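Local coordinates for inositol monophosphatase family protein (Staphylococcus aureus subsp. aureus MSSA476, PDB 4I3Y) that probably hydrolyses inositol monophosphates to inositol and phosphate in a magnesium-dependent reaction that lithium ions inhibit, at residues Met35-Glu40 and Val49-Lys54; Pro95-Ala100 and Val188-Leu193; Gln105-Cys110 and Tyr129-Leu134. All blocks are in the same frame, centred on the assembly; numbering follows the deposited sequence.

Contact 1 of 3, residues Met35-Glu40 and Val49-Lys54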
loop_
_atom_site.group_PDB
_atom_site.type_symbol
_atom_site.label_atom_id
_atom_site.label_comp_id
_atom_site.label_asym_id
_atom_site.label_seq_id
_atom_site.Cartn_x
_atom_site.Cartn_y
_atom_site.Cartn_z
ATOM N N MET A 35 0.831 16.126 15.069
ATOM C CA MET A 35 -0.152 16.490 16.097
ATOM C C MET A 35 -0.821 17.844 15.828
ATOM O O MET A 35 -1.973 18.008 16.142
ATOM C CB MET A 35 0.444 16.468 17.523
ATOM C CG MET A 35 0.873 15.083 18.026
ATOM S SD MET A 35 1.675 14.980 19.676
ATOM C CE MET A 35 3.284 15.759 19.518
ATOM N N GLU A 36 -0.107 18.800 15.232
ATOM C CA GLU A 36 -0.660 20.129 14.974
ATOM C C GLU A 36 -0.819 20.411 13.467
ATOM O O GLU A 36 -0.640 21.534 13.002
ATOM C CB GLU A 36 0.195 21.202 15.688
ATOM C CG GLU A 36 1.642 21.301 15.200
ATOM C CD GLU A 36 2.559 22.139 16.106
ATOM O OE1 GLU A 36 3.646 22.564 15.637
ATOM O OE2 GLU A 36 2.202 22.362 17.285
ATOM N N MET A 37 -1.174 19.373 12.711
ATOM C CA MET A 37 -1.252 19.463 11.271
ATOM C C MET A 37 -2.340 20.440 10.818
ATOM O O MET A 37 -3.461 20.474 11.322
ATOM C CB MET A 37 -1.467 18.083 10.661
ATOM C CG MET A 37 -1.499 18.074 9.160
ATOM S SD MET A 37 -1.292 16.392 8.520
ATOM C CE MET A 37 -2.764 15.515 9.011
ATOM N N THR A 38 -1.946 21.232 9.837
ATOM C CA THR A 38 -2.748 22.209 9.221
ATOM C C THR A 38 -2.562 22.047 7.677
ATOM O O THR A 38 -1.463 21.707 7.180
ATOM C CB THR A 38 -2.300 23.610 9.760
ATOM O OG1 THR A 38 -3.098 24.582 9.147
ATOM C CG2 THR A 38 -0.872 23.970 9.433
ATOM N N THR A 39 -3.639 22.228 6.924
ATOM C CA THR A 39 -3.629 21.932 5.493
ATOM C C THR A 39 -3.988 23.146 4.674
ATOM O O THR A 39 -4.867 23.882 5.062
ATOM C CB THR A 39 -4.632 20.823 5.170
ATOM O OG1 THR A 39 -4.161 19.616 5.771
ATOM C CG2 THR A 39 -4.732 20.632 3.669
ATOM N N GLU A 40 -3.274 23.360 3.564
ATOM C CA GLU A 40 -3.678 24.376 2.579
ATOM C C GLU A 40 -3.768 23.748 1.199
ATOM O O GLU A 40 -3.300 22.622 1.015
ATOM C CB GLU A 40 -2.666 25.544 2.599
ATOM C CG GLU A 40 -2.777 26.393 3.848
ATOM C CD GLU A 40 -4.207 26.942 4.049
ATOM O OE1 GLU A 40 -4.962 27.151 3.036
ATOM O OE2 GLU A 40 -4.583 27.170 5.234
ATOM N N VAL A 49 -1.003 20.902 0.735
ATOM C CA VAL A 49 0.300 21.175 1.369
ATOM C C VAL A 49 0.056 21.405 2.851
ATOM O O VAL A 49 -0.972 21.984 3.226
ATOM C CB VAL A 49 1.130 22.350 0.705
ATOM C CG1 VAL A 49 0.399 23.709 0.712
ATOM C CG2 VAL A 49 2.462 22.522 1.424
ATOM N N THR A 50 0.919 20.854 3.699
ATOM C CA THR A 50 0.699 21.058 5.130
ATOM C C THR A 50 1.901 21.745 5.774
ATOM O O THR A 50 2.913 21.998 5.125
ATOM C CB THR A 50 0.480 19.723 5.868
ATOM O OG1 THR A 50 1.715 18.988 5.914
ATOM C CG2 THR A 50 -0.659 18.890 5.169
ATOM N N ASN A 51 1.759 22.018 7.059
ATOM C CA ASN A 51 2.813 22.559 7.869
ATOM C C ASN A 51 3.935 21.552 7.967
ATOM O O ASN A 51 5.087 21.941 8.136
ATOM C CB ASN A 51 2.269 22.844 9.255
ATOM C CG ASN A 51 1.908 21.576 9.985
ATOM O OD1 ASN A 51 2.526 21.248 11.010
ATOM N ND2 ASN A 51 0.926 20.835 9.471
ATOM N N VAL A 52 3.615 20.255 7.837
ATOM C CA VAL A 52 4.659 19.234 7.837
ATOM C C VAL A 52 5.560 19.408 6.592
ATOM O O VAL A 52 6.810 19.462 6.703
ATOM C CB VAL A 52 4.083 17.809 7.896
ATOM C CG1 VAL A 52 5.196 16.751 7.828
ATOM C CG2 VAL A 52 3.155 17.614 9.112
ATOM N N ASP A 53 4.943 19.453 5.405
ATOM C CA ASP A 53 5.703 19.712 4.177
ATOM C C ASP A 53 6.568 20.981 4.361
ATOM O O ASP A 53 7.765 20.957 4.098
ATOM C CB ASP A 53 4.784 19.961 2.944
ATOM C CG ASP A 53 3.727 18.881 2.723
ATOM O OD1 ASP A 53 2.788 18.739 3.581
ATOM O OD2 ASP A 53 3.840 18.181 1.661
ATOM N N LYS A 54 5.931 22.099 4.735
ATOM C CA LYS A 54 6.608 23.422 4.832
ATOM C C LYS A 54 7.762 23.493 5.842
ATOM O O LYS A 54 8.883 23.930 5.484
ATOM C CB LYS A 54 5.595 24.500 5.119
ATOM C CG LYS A 54 4.543 24.663 4.011
ATOM C CD LYS A 54 3.711 25.914 4.303
ATOM C CE LYS A 54 3.048 26.498 3.080
ATOM N NZ LYS A 54 1.630 26.029 3.059
#
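The carbonyl oxygen of V49 is gripped from across a beta hairpin: E40 N donates to V49 O at 2.7 Å, nearly straight (175°) and nearly along the C=O axis, while T39 CA offers a longer C-H contact to V49 O at 3.5 Å. V49 N returns a bond to E40 O, so E40 and V49 form an antiparallel hydrogen-bonded pair, and T39 with T50 the non-hydrogen-bonded pair beside it. The beta-branched V49, T50 and T39 suit this extended backbone. On the E40 and V49 face, V49 CG1 lies against E40 CB, whose carboxylate then leads away. On the other face, T39 OG1 rests on the methyl T50 CG2 at 3.6 Å, and both threonines also pack on V103 of helix 99-105.

Where the second strand gives way to helix 51-67, one more backbone bond crosses, without a further bridge: N51 N donates to T38 O at 3.2 Å, tilted 21° from the carbonyl plane, and T50 CA comes within 3.0 Å of T38 O. Alongside, T38 CG2, set between its backbone N and carbonyl carbon, is pressed onto N51 CB at 3.3 Å.

T50 is both last strand residue and N-cap, a double role that threonine fills well. Its chi1 of 70° brings OG1 round to the helix start, where T50 and D53 make a capping box. D53 OD1 takes two bonds from T50: T50 N from above the carboxylate plane at 2.8 Å, and T50 OG1 end-on to that oxygen. The other oxygen, D53 OD2, is hydrogen-bonded to T99 OG1. The same T50 OG1 accepts from V52 N at 3.0 Å, a weak, bent bond.

Contact 2 of 3, residues Pro95-Ala100 and Val188-Leu193. With MG (magnesium ion), chain D; PO4 (phosphate ion), chain C; GOL (glycerol), chain E.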
loop_
_atom_site.group_PDB
_atom_site.type_symbol
_atom_site.label_atom_id
_atom_site.label_comp_id
_atom_site.label_asym_id
_atom_site.label_seq_id
_atom_site.Cartn_x
_atom_site.Cartn_y
_atom_site.Cartn_z
ATOM N N PRO A 95 9.611 17.601 0.193
ATOM C CA PRO A 95 9.690 17.429 1.644
ATOM C C PRO A 95 8.701 16.407 2.169
ATOM O O PRO A 95 9.007 15.685 3.131
ATOM C CB PRO A 95 9.428 18.821 2.175
ATOM C CG PRO A 95 8.603 19.513 1.067
ATOM C CD PRO A 95 9.197 18.976 -0.203
ATOM N N ILE A 96 7.499 16.349 1.577
ATOM C CA ILE A 96 6.652 15.181 1.816
ATOM C C ILE A 96 6.151 14.741 0.427
ATOM O O ILE A 96 5.459 15.499 -0.234
ATOM C CB ILE A 96 5.437 15.482 2.715
ATOM C CG1 ILE A 96 5.850 15.771 4.199
ATOM C CG2 ILE A 96 4.391 14.341 2.589
ATOM C CD1 ILE A 96 6.246 14.520 4.951
ATOM N N ASP A 97 6.532 13.540 -0.007
ATOM C CA ASP A 97 6.018 13.025 -1.248
ATOM C C ASP A 97 4.862 12.097 -0.827
ATOM O O ASP A 97 5.053 11.276 0.021
ATOM C CB ASP A 97 7.061 12.305 -2.080
ATOM C CG ASP A 97 6.423 11.655 -3.334
ATOM O OD1 ASP A 97 5.804 12.421 -4.103
ATOM O OD2 ASP A 97 6.555 10.424 -3.530
ATOM N N GLY A 98 3.675 12.258 -1.414
ATOM C CA GLY A 98 2.454 11.647 -0.883
ATOM C C GLY A 98 1.763 12.439 0.235
ATOM O O GLY A 98 1.273 11.861 1.225
ATOM N N THR A 99 1.681 13.758 0.070
ATOM C CA THR A 99 0.941 14.623 0.998
ATOM C C THR A 99 -0.508 14.160 1.206
ATOM O O THR A 99 -1.023 14.225 2.319
ATOM C CB THR A 99 1.003 16.102 0.527
ATOM O OG1 THR A 99 2.383 16.434 0.278
ATOM C CG2 THR A 99 0.499 17.025 1.589
ATOM N N ALA A 100 -1.179 13.679 0.137
ATOM C CA ALA A 100 -2.570 13.237 0.284
ATOM C C ALA A 100 -2.612 12.072 1.268
ATOM O O ALA A 100 -3.426 12.062 2.155
ATOM C CB ALA A 100 -3.213 12.866 -1.087
ATOM N N VAL A 188 0.363 2.287 -4.037
ATOM C CA VAL A 188 0.701 2.901 -2.709
ATOM C C VAL A 188 0.249 4.399 -2.661
ATOM O O VAL A 188 -0.282 4.875 -1.638
ATOM C CB VAL A 188 2.225 2.799 -2.413
ATOM C CG1 VAL A 188 2.550 3.369 -1.055
ATOM C CG2 VAL A 188 2.726 1.335 -2.504
ATOM N N GLY A 189 0.520 5.129 -3.746
ATOM C CA GLY A 189 0.103 6.509 -3.862
ATOM C C GLY A 189 1.114 7.591 -3.490
ATOM O O GLY A 189 0.769 8.794 -3.421
ATOM N N ALA A 190 2.354 7.177 -3.231
ATOM C CA ALA A 190 3.476 8.099 -3.175
ATOM C C ALA A 190 4.477 7.707 -4.253
ATOM O O ALA A 190 4.981 6.618 -4.239
ATOM C CB ALA A 190 4.124 8.045 -1.765
ATOM N N CYS A 191 4.813 8.606 -5.176
ATOM C CA CYS A 191 5.739 8.271 -6.274
ATOM C C CYS A 191 7.020 7.596 -5.777
ATOM O O CYS A 191 7.462 6.604 -6.333
ATOM C CB CYS A 191 6.117 9.516 -7.083
ATOM S SG CYS A 191 7.078 9.142 -8.566
ATOM N N GLY A 192 7.647 8.177 -4.756
ATOM C CA GLY A 192 8.859 7.578 -4.245
ATOM C C GLY A 192 8.684 6.211 -3.665
ATOM O O GLY A 192 9.584 5.414 -3.725
ATOM N N LEU A 193 7.534 5.928 -3.052
ATOM C CA LEU A 193 7.326 4.608 -2.476
ATOM C C LEU A 193 6.954 3.564 -3.528
ATOM O O LEU A 193 7.429 2.381 -3.500
ATOM C CB LEU A 193 6.199 4.680 -1.408
ATOM C CG LEU A 193 6.693 5.472 -0.158
ATOM C CD1 LEU A 193 5.574 5.407 0.879
ATOM C CD2 LEU A 193 8.030 5.007 0.459
HETATM MG MG MG D . 5.621 16.741 -1.981
HETATM P P PO4 C . 3.371 15.809 -3.117
HETATM O O1 PO4 C . 2.760 16.547 -4.314
HETATM O O2 PO4 C . 2.486 14.622 -2.658
HETATM O O3 PO4 C . 4.710 15.316 -3.612
HETATM O O4 PO4 C . 3.399 16.823 -1.928
HETATM C C1 GOL E . 1.295 10.612 -6.424
HETATM O O1 GOL E . 0.033 10.527 -5.761
HETATM C C2 GOL E . 1.871 11.871 -5.820
HETATM O O2 GOL E . 1.134 12.952 -6.374
HETATM C C3 GOL E . 3.315 11.960 -6.241
HETATM O O3 GOL E . 3.975 11.214 -5.234
HETATM O O HOH W 1 5.790 18.425 -0.459
#
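D97 reaches toward the first turn of helix 191-200, and its carboxylate is divided between two tasks. With CG anti to the backbone N (chi1 174°), OD2 meets the start of the helix while OD1 turns to the bound ligands. G192 N donates to D97 OD2 at 2.8 Å, almost straight (175°) and end-on to the carboxylate oxygen. C191 N is also near D97 OD2, but at a poor angle. It instead points to the glycerol, C191 N donating to O3 of that molecule at 2.7 Å; D97 OD1 lies beside the same glycerol oxygen. This glycerol and the phosphate ion probably come from the crystallisation solution, though the phosphate may mimic the product.

The methyl of A190, the N-cap residue, lies between the backbone carbonyl and the carboxylate of D97, A190 CB being 3.8 Å from both D97 O and D97 OD2. A190 CB also sits 4.1 Å from G98 CA. Glycine suits this place twice over: G98 has a positive phi of 84°, and its CA lies so close to A190 CB that there is no space for a side chain.

On the ligand side, G98 N and T99 N donate to phosphate O2, at 2.9 Å and 3.0 Å, as helix 99-105 begins. I96 O binds a magnesium ion at 2.1 Å, together with E76, D94, a water and phosphate oxygens O3 and O4. Close to D97 OD1 stand carboxylate oxygens of D94 and D215, a cluster that in relatives holds a further metal ion. The second subunit is near, F183 of that subunit packing on A100.

The run D94-P95-I96-D97-G98-T99 is the signature motif of the inositol monophosphatase family. Here it builds the metal- and phosphate-binding site and ties it to a helix from the other half of the chain.

Contact 3 of 3, residues Gln105-Cys110 and Tyr129-Leu134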
loop_
_atom_site.group_PDB
_atom_site.type_symbol
_atom_site.label_atom_id
_atom_site.label_comp_id
_atom_site.label_asym_id
_atom_site.label_seq_id
_atom_site.Cartn_x
_atom_site.Cartn_y
_atom_site.Cartn_z
ATOM N N GLN A 105 -4.126 9.491 5.734
ATOM C CA GLN A 105 -3.817 8.215 6.324
ATOM C C GLN A 105 -2.719 8.241 7.364
ATOM O O GLN A 105 -2.549 7.242 8.123
ATOM C CB GLN A 105 -3.411 7.208 5.237
ATOM C CG GLN A 105 -4.387 7.038 4.035
ATOM C CD GLN A 105 -3.971 5.783 3.240
ATOM O OE1 GLN A 105 -3.460 5.866 2.084
ATOM N NE2 GLN A 105 -4.087 4.630 3.889
ATOM N N GLN A 106 -1.904 9.295 7.352
ATOM C CA GLN A 106 -0.659 9.304 8.144
ATOM C C GLN A 106 0.197 8.070 7.902
ATOM O O GLN A 106 0.869 7.580 8.798
ATOM C CB GLN A 106 -0.942 9.477 9.636
ATOM C CG GLN A 106 -1.299 10.901 9.945
ATOM C CD GLN A 106 -2.554 11.000 10.715
ATOM O OE1 GLN A 106 -3.507 10.210 10.497
ATOM N NE2 GLN A 106 -2.605 11.986 11.627
ATOM N N GLU A 107 0.233 7.616 6.658
ATOM C CA GLU A 107 0.978 6.440 6.336
ATOM C C GLU A 107 1.229 6.522 4.850
ATOM O O GLU A 107 0.528 7.255 4.152
ATOM C CB GLU A 107 0.175 5.166 6.642
ATOM C CG GLU A 107 1.039 3.929 6.547
ATOM C CD GLU A 107 0.376 2.682 7.110
ATOM O OE1 GLU A 107 -0.666 2.764 7.777
ATOM O OE2 GLU A 107 0.947 1.599 6.920
ATOM N N ASP A 108 2.190 5.759 4.364
ATOM C CA ASP A 108 2.439 5.753 2.885
ATOM C C ASP A 108 2.842 7.117 2.339
ATOM O O ASP A 108 2.315 7.584 1.292
ATOM C CB ASP A 108 1.256 5.143 2.095
ATOM C CG ASP A 108 1.114 3.653 2.379
ATOM O OD1 ASP A 108 2.118 3.069 2.855
ATOM O OD2 ASP A 108 0.056 3.056 2.117
ATOM N N TYR A 109 3.824 7.721 2.992
ATOM C CA TYR A 109 4.406 8.972 2.446
ATOM C C TYR A 109 5.902 8.935 2.763
ATOM O O TYR A 109 6.308 8.204 3.639
ATOM C CB TYR A 109 3.681 10.273 2.953
ATOM C CG TYR A 109 3.785 10.429 4.438
ATOM C CD1 TYR A 109 4.871 11.103 5.028
ATOM C CD2 TYR A 109 2.887 9.808 5.286
ATOM C CE1 TYR A 109 5.028 11.187 6.408
ATOM C CE2 TYR A 109 3.036 9.911 6.686
ATOM C CZ TYR A 109 4.104 10.594 7.234
ATOM O OH TYR A 109 4.235 10.686 8.629
ATOM N N CYS A 110 6.715 9.764 2.089
ATOM C CA CYS A 110 8.130 9.734 2.258
ATOM C C CYS A 110 8.713 11.135 2.055
ATOM O O CYS A 110 8.003 12.089 1.661
ATOM C CB CYS A 110 8.743 8.729 1.231
ATOM S SG CYS A 110 8.386 9.129 -0.525
ATOM N N TYR A 129 9.065 7.404 6.207
ATOM C CA TYR A 129 9.120 7.753 7.613
ATOM C C TYR A 129 8.107 6.903 8.428
ATOM O O TYR A 129 8.456 6.422 9.512
ATOM C CB TYR A 129 8.938 9.251 7.860
ATOM C CG TYR A 129 8.543 9.527 9.298
ATOM C CD1 TYR A 129 9.506 9.527 10.308
ATOM C CD2 TYR A 129 7.225 9.697 9.650
ATOM C CE1 TYR A 129 9.158 9.720 11.621
ATOM C CE2 TYR A 129 6.862 9.895 10.958
ATOM C CZ TYR A 129 7.860 9.907 11.926
ATOM O OH TYR A 129 7.551 10.044 13.222
ATOM N N PRO A 130 6.874 6.693 7.912
ATOM C CA PRO A 130 5.908 5.915 8.743
ATOM C C PRO A 130 6.463 4.531 9.117
ATOM O O PRO A 130 6.121 3.981 10.189
ATOM C CB PRO A 130 4.671 5.790 7.836
ATOM C CG PRO A 130 4.773 7.032 6.962
ATOM C CD PRO A 130 6.249 7.148 6.649
ATOM N N HIS A 131 7.338 3.977 8.278
ATOM C CA HIS A 131 7.843 2.650 8.573
ATOM C C HIS A 131 9.313 2.682 8.950
ATOM O O HIS A 131 9.905 1.635 9.067
ATOM C CB HIS A 131 7.493 1.623 7.476
ATOM C CG HIS A 131 6.041 1.265 7.486
ATOM N ND1 HIS A 131 5.163 1.682 6.509
ATOM C CD2 HIS A 131 5.285 0.664 8.434
ATOM C CE1 HIS A 131 3.938 1.289 6.814
ATOM N NE2 HIS A 131 3.984 0.679 7.987
ATOM N N LYS A 132 9.850 3.880 9.208
ATOM C CA LYS A 132 11.291 4.102 9.536
ATOM C C LYS A 132 12.234 3.289 8.618
ATOM O O LYS A 132 13.086 2.572 9.075
ATOM C CB LYS A 132 11.559 3.844 11.057
ATOM C CG LYS A 132 10.477 4.427 11.974
ATOM C CD LYS A 132 10.674 5.909 12.240
ATOM C CE LYS A 132 9.486 6.474 13.029
ATOM N NZ LYS A 132 8.152 6.103 12.422
ATOM N N LYS A 133 12.056 3.418 7.306
ATOM C CA LYS A 133 12.905 2.759 6.320
ATOM C C LYS A 133 13.534 3.836 5.454
ATOM O O LYS A 133 12.833 4.473 4.658
ATOM C CB LYS A 133 12.092 1.729 5.463
ATOM C CG LYS A 133 11.721 0.429 6.228
ATOM C CD LYS A 133 11.033 -0.684 5.398
ATOM C CE LYS A 133 9.528 -0.462 5.265
ATOM N NZ LYS A 133 8.672 -1.386 4.411
ATOM N N LEU A 134 14.845 4.032 5.633
ATOM C CA LEU A 134 15.647 4.991 4.879
ATOM C C LEU A 134 16.253 4.289 3.673
ATOM O O LEU A 134 17.166 3.458 3.790
ATOM C CB LEU A 134 16.743 5.641 5.752
ATOM C CG LEU A 134 17.640 6.658 5.001
ATOM C CD1 LEU A 134 16.815 7.764 4.363
ATOM C CD2 LEU A 134 18.604 7.348 5.979
HETATM O O HOH W 2 4.603 4.225 4.747
#
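Y129 presents its ring edge to Y109, with Y129 CD2 3.3 Å from Y109 OH, and opens a type I turn, Y129 to K132, with a G1 bulge, joining strands 120-128 and 133-138. The two tyrosine side chains run side by side in the same direction.

P130 next sets its CG over one face of the Y109 ring. P130 CG is 3.7 Å from the Y109 ring centroid, 26° off the normal, a CH-pi contact offset toward the rim. Y109 CG sits between its backbone N and carbonyl carbon (chi1 62°), which turns the ring to this proline. Proline's fixed phi suits the second turn position.

H131 brings its ring edge to E107, with CE1 3.0 Å from E107 OE2 and the two planes 65° apart. A water takes a bond from D108 N and is bonded to H131 ND1. The subunit interface lies here: E107 OE1 bonds to Q202, D108 to R197 in a salt bridge, and H131 stacks on H131, all three partners in the second subunit.

K132, with positive phi, closes the turn: K132 N and NZ both donate to Y129 O from opposite faces of its plane, each at 2.9 Å.

How the contacts relate
From the N terminus, contact 1 closes first, pairing the hairpin strands that lead from helix 12-35 into helix 51-67, and it is complete before the others open. Contact 2 then begins at the end of strand 89-97 and closes a long loop, reaching helix 191-200 just beyond strand 184-185 of the five-stranded sheet. Contact 3 is nested within that loop, joining the loop between helix 99-105 and strand 110-117 to the turn between strands 120-128 and 133-138 of the seven-stranded sheet. Contacts 1 and 2 meet where helix 51-67 packs on the end of strand 89-97, V52 and D53 on I96, while D97 N and C110 O link contacts 2 and 3. Both of these also touch the second subunit.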